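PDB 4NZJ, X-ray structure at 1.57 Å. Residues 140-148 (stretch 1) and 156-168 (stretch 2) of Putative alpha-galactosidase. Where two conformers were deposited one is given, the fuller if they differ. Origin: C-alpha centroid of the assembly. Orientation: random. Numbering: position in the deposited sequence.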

# COMPACT_ATOMS: atom_id res chain seq x y z
N ASN A 140 -7.83 -1.44 7.52
CA ASN A 140 -9.06 -1.18 6.77
C ASN A 140 -10.18 -2.16 7.12
O ASN A 140 -10.08 -3.37 6.84
CB ASN A 140 -8.77 -1.22 5.27
CG ASN A 140 -7.80 -0.13 4.83
OD1 ASN A 140 -7.56 0.85 5.53
ND2 ASN A 140 -7.24 -0.30 3.64
N ILE A 141 -11.23 -1.62 7.71
CA ILE A 141 -12.47 -2.35 7.95
C ILE A 141 -13.17 -2.49 6.60
O ILE A 141 -13.27 -1.52 5.84
CB ILE A 141 -13.38 -1.57 8.94
CG1 ILE A 141 -12.69 -1.48 10.31
CG2 ILE A 141 -14.75 -2.22 9.07
CD1 ILE A 141 -13.44 -0.64 11.32
N ASP A 142 -13.63 -3.69 6.30
CA ASP A 142 -14.30 -3.96 5.04
C ASP A 142 -15.82 -4.04 5.25
O ASP A 142 -16.36 -3.36 6.13
CB ASP A 142 -13.71 -5.22 4.38
CG ASP A 142 -13.85 -5.20 2.86
OD1 ASP A 142 -13.02 -4.55 2.19
OD2 ASP A 142 -14.80 -5.83 2.35
N ASP A 143 -16.52 -4.85 4.46
CA ASP A 143 -17.99 -4.88 4.43
C ASP A 143 -18.56 -5.43 5.75
O ASP A 143 -17.86 -6.10 6.51
CB ASP A 143 -18.42 -5.75 3.23
CG ASP A 143 -19.82 -5.44 2.69
OD1 ASP A 143 -20.58 -4.63 3.26
OD2 ASP A 143 -20.14 -6.06 1.65
N PHE A 144 -19.83 -5.14 6.01
CA PHE A 144 -20.59 -5.66 7.16
C PHE A 144 -20.24 -5.05 8.53
O PHE A 144 -20.61 -5.62 9.56
CB PHE A 144 -20.49 -7.19 7.29
CG PHE A 144 -21.10 -7.95 6.14
CD1 PHE A 144 -20.32 -8.30 5.04
CD2 PHE A 144 -22.42 -8.37 6.19
CE1 PHE A 144 -20.87 -9.04 4.00
CE2 PHE A 144 -22.97 -9.10 5.15
CZ PHE A 144 -22.19 -9.43 4.06
N TRP A 145 -19.57 -3.90 8.56
CA TRP A 145 -19.46 -3.13 9.82
C TRP A 145 -20.80 -2.47 10.16
O TRP A 145 -21.06 -2.13 11.32
CB TRP A 145 -18.35 -2.08 9.73
CG TRP A 145 -18.60 -1.04 8.69
CD1 TRP A 145 -18.17 -1.05 7.40
CD2 TRP A 145 -19.36 0.16 8.86
NE1 TRP A 145 -18.62 0.07 6.74
CE2 TRP A 145 -19.35 0.83 7.62
CE3 TRP A 145 -20.05 0.73 9.93
CZ2 TRP A 145 -20.01 2.05 7.42
CZ3 TRP A 145 -20.70 1.94 9.74
CH2 TRP A 145 -20.67 2.58 8.49
N GLN A 146 -21.63 -2.28 9.14
CA GLN A 146 -22.93 -1.62 9.25
C GLN A 146 -24.08 -2.61 9.14
O GLN A 146 -23.91 -3.73 8.63
CB GLN A 146 -23.07 -0.53 8.18
CG GLN A 146 -23.24 -1.02 6.74
CD GLN A 146 -21.93 -1.32 6.03
OE1 GLN A 146 -21.16 -2.19 6.46
NE2 GLN A 146 -21.67 -0.61 4.93
N LEU A 147 -25.26 -2.18 9.59
CA LEU A 147 -26.46 -3.01 9.52
C LEU A 147 -27.07 -2.96 8.11
O LEU A 147 -26.72 -2.09 7.31
CB LEU A 147 -27.49 -2.55 10.56
CG LEU A 147 -27.04 -2.66 12.02
CD1 LEU A 147 -28.16 -2.21 12.95
CD2 LEU A 147 -26.60 -4.08 12.37
N PRO A 148 -27.97 -3.91 7.81
CA PRO A 148 -28.56 -3.97 6.47
C PRO A 148 -29.28 -2.70 6.00
O PRO A 148 -29.16 -2.34 4.83
CB PRO A 148 -29.56 -5.12 6.57
CG PRO A 148 -29.00 -6.00 7.63
CD PRO A 148 -28.34 -5.08 8.62
N LEU A 156 -26.22 5.65 8.39
CA LEU A 156 -25.76 4.27 8.48
C LEU A 156 -25.79 3.85 9.94
O LEU A 156 -25.53 4.67 10.83
CB LEU A 156 -24.35 4.15 7.92
CG LEU A 156 -24.22 4.38 6.42
CD1 LEU A 156 -22.75 4.57 6.06
CD2 LEU A 156 -24.85 3.25 5.62
N GLN A 157 -26.12 2.59 10.19
CA GLN A 157 -26.15 2.07 11.56
C GLN A 157 -24.95 1.18 11.79
O GLN A 157 -24.79 0.18 11.11
CB GLN A 157 -27.42 1.27 11.79
CG GLN A 157 -28.70 2.05 11.62
CD GLN A 157 -29.91 1.21 11.95
OE1 GLN A 157 -30.33 1.14 13.11
NE2 GLN A 157 -30.48 0.55 10.95
N ILE A 158 -24.10 1.55 12.73
CA ILE A 158 -22.97 0.69 13.11
C ILE A 158 -23.54 -0.58 13.74
O ILE A 158 -24.48 -0.52 14.53
CB ILE A 158 -22.03 1.39 14.11
CG1 ILE A 158 -21.36 2.60 13.45
CG2 ILE A 158 -20.97 0.41 14.60
CD1 ILE A 158 -20.84 3.61 14.45
N ASP A 159 -22.98 -1.73 13.37
CA ASP A 159 -23.33 -2.98 14.04
C ASP A 159 -22.69 -2.93 15.43
O ASP A 159 -21.47 -3.15 15.56
CB ASP A 159 -22.82 -4.18 13.24
CG ASP A 159 -23.25 -5.50 13.82
OD1 ASP A 159 -23.51 -5.59 15.04
OD2 ASP A 159 -23.33 -6.48 13.04
N LYS A 160 -23.49 -2.64 16.45
CA LYS A 160 -22.98 -2.45 17.81
C LYS A 160 -22.63 -3.75 18.50
O LYS A 160 -22.01 -3.74 19.56
CB LYS A 160 -23.98 -1.66 18.66
CG LYS A 160 -24.23 -0.25 18.14
CD LYS A 160 -22.93 0.53 17.98
CE LYS A 160 -22.32 0.90 19.33
NZ LYS A 160 -23.26 1.66 20.20
N THR A 161 -23.04 -4.88 17.93
CA THR A 161 -22.59 -6.17 18.45
C THR A 161 -21.10 -6.32 18.14
O THR A 161 -20.31 -6.74 18.99
CB THR A 161 -23.37 -7.35 17.84
OG1 THR A 161 -24.77 -7.18 18.08
CG2 THR A 161 -22.91 -8.67 18.45
N LYS A 162 -20.73 -5.96 16.92
CA LYS A 162 -19.34 -5.99 16.47
C LYS A 162 -18.50 -4.87 17.06
O LYS A 162 -17.34 -5.08 17.44
CB LYS A 162 -19.27 -5.91 14.94
CG LYS A 162 -19.91 -7.10 14.25
CD LYS A 162 -19.80 -7.00 12.75
CE LYS A 162 -20.49 -8.20 12.11
NZ LYS A 162 -20.40 -8.16 10.63
N PHE A 163 -19.09 -3.68 17.13
CA PHE A 163 -18.39 -2.47 17.57
C PHE A 163 -19.17 -1.81 18.70
O PHE A 163 -19.85 -0.81 18.50
CB PHE A 163 -18.17 -1.52 16.38
CG PHE A 163 -17.31 -2.12 15.31
CD1 PHE A 163 -15.94 -2.15 15.45
CD2 PHE A 163 -17.88 -2.69 14.18
CE1 PHE A 163 -15.14 -2.72 14.48
CE2 PHE A 163 -17.09 -3.26 13.20
CZ PHE A 163 -15.71 -3.28 13.35
N PRO A 164 -19.10 -2.40 19.91
CA PRO A 164 -19.96 -1.96 21.01
C PRO A 164 -19.64 -0.55 21.52
O PRO A 164 -20.48 0.05 22.18
CB PRO A 164 -19.74 -3.02 22.10
CG PRO A 164 -18.49 -3.73 21.74
CD PRO A 164 -18.30 -3.59 20.26
N ARG A 165 -18.46 -0.04 21.20
CA ARG A 165 -18.11 1.33 21.54
C ARG A 165 -18.01 2.21 20.31
O ARG A 165 -17.46 3.31 20.36
CB ARG A 165 -16.81 1.36 22.35
CG ARG A 165 -16.98 0.66 23.70
CD ARG A 165 -15.72 0.68 24.54
NE ARG A 165 -14.73 -0.29 24.08
CZ ARG A 165 -13.65 -0.63 24.79
NH1 ARG A 165 -13.41 -0.06 25.97
NH2 ARG A 165 -12.79 -1.52 24.31
N GLY A 166 -18.58 1.73 19.20
CA GLY A 166 -18.57 2.47 17.95
C GLY A 166 -17.26 2.37 17.18
O GLY A 166 -16.31 1.73 17.63
N ILE A 167 -17.25 3.00 16.02
CA ILE A 167 -16.07 3.06 15.16
C ILE A 167 -15.05 4.06 15.71
O ILE A 167 -13.84 3.83 15.61
CB ILE A 167 -16.45 3.45 13.72
CG1 ILE A 167 -17.42 2.42 13.11
CG2 ILE A 167 -15.21 3.59 12.84
CD1 ILE A 167 -16.86 1.02 12.99
N LYS A 168 -15.51 5.16 16.30
CA LYS A 168 -14.58 6.17 16.81
C LYS A 168 -13.61 5.61 17.84
O LYS A 168 -12.44 5.99 17.86
CB LYS A 168 -15.31 7.39 17.38
CG LYS A 168 -14.36 8.56 17.63
CD LYS A 168 -15.09 9.84 18.00
CE LYS A 168 -14.14 11.02 18.07
NZ LYS A 168 -12.99 10.78 18.99
O HOH W 1 -23.39 -6.37 10.21
O HOH W 2 -26.88 0.63 8.22

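The contact between these two stretches is a short backbone bridge flanked by an apolar cluster centred on Trp145, and it illustrates how two irregular segments can be joined by a few main-chain hydrogen bonds when side chains pack beside them. Gln146 and Ile158 sit opposite one another in a single beta bridge, their CA atoms 4.5 Å apart. The bonds come from the neighbours: Asp159 N donates to Trp145 O at 2.8 Å, nearly straight at 168°, and Leu147 N donates to Gln157 O, also at 2.8 Å. Gln157 O additionally receives a CA-H...O contact from Gln146 CA at 3.2 Å. Water 2 extends the pairing, its O donating to Leu147 O and accepting from Gln157 N, each at 2.9 Å.

Trp145 contributes the largest covered area. Its CA-to-CB bond points away overall, yet CB still touches Phe163 CE2 at 3.9 Å, and with chi1 in the p well the broad indole reaches several partners. Ile158 CG1 lies at the ring edge, 3.8 Å from Trp145 CZ3, while Leu156 CD1 approaches Trp145 CH2 at 3.8 Å. Ile141 extends this apolar cluster: its CD1 lies 4.0 Å from Phe163 CZ and 4.2 Å from Ile167 CD1. The Ile, Leu and Phe side chains suit such a site because they fill space without bringing polar groups that need partners; the one polar atom of the indole, Trp145 NE1, is hydrogen-bonded elsewhere in the structure.

Among the partly exposed residues, Leu147 CD2 packs 3.9 Å from Asp159 CB. Lys162, with its four chi angles m, t, t, t, extends far enough for NZ to donate to Phe144 O at 2.8 Å. Water 1 lies between Phe144 O (3.0 Å from its O) and Asp159 OD2 (2.8 Å), within hydrogen-bonding reach of both. An extended lysine can thus bring its ammonium group to a backbone carbonyl outside the bridge.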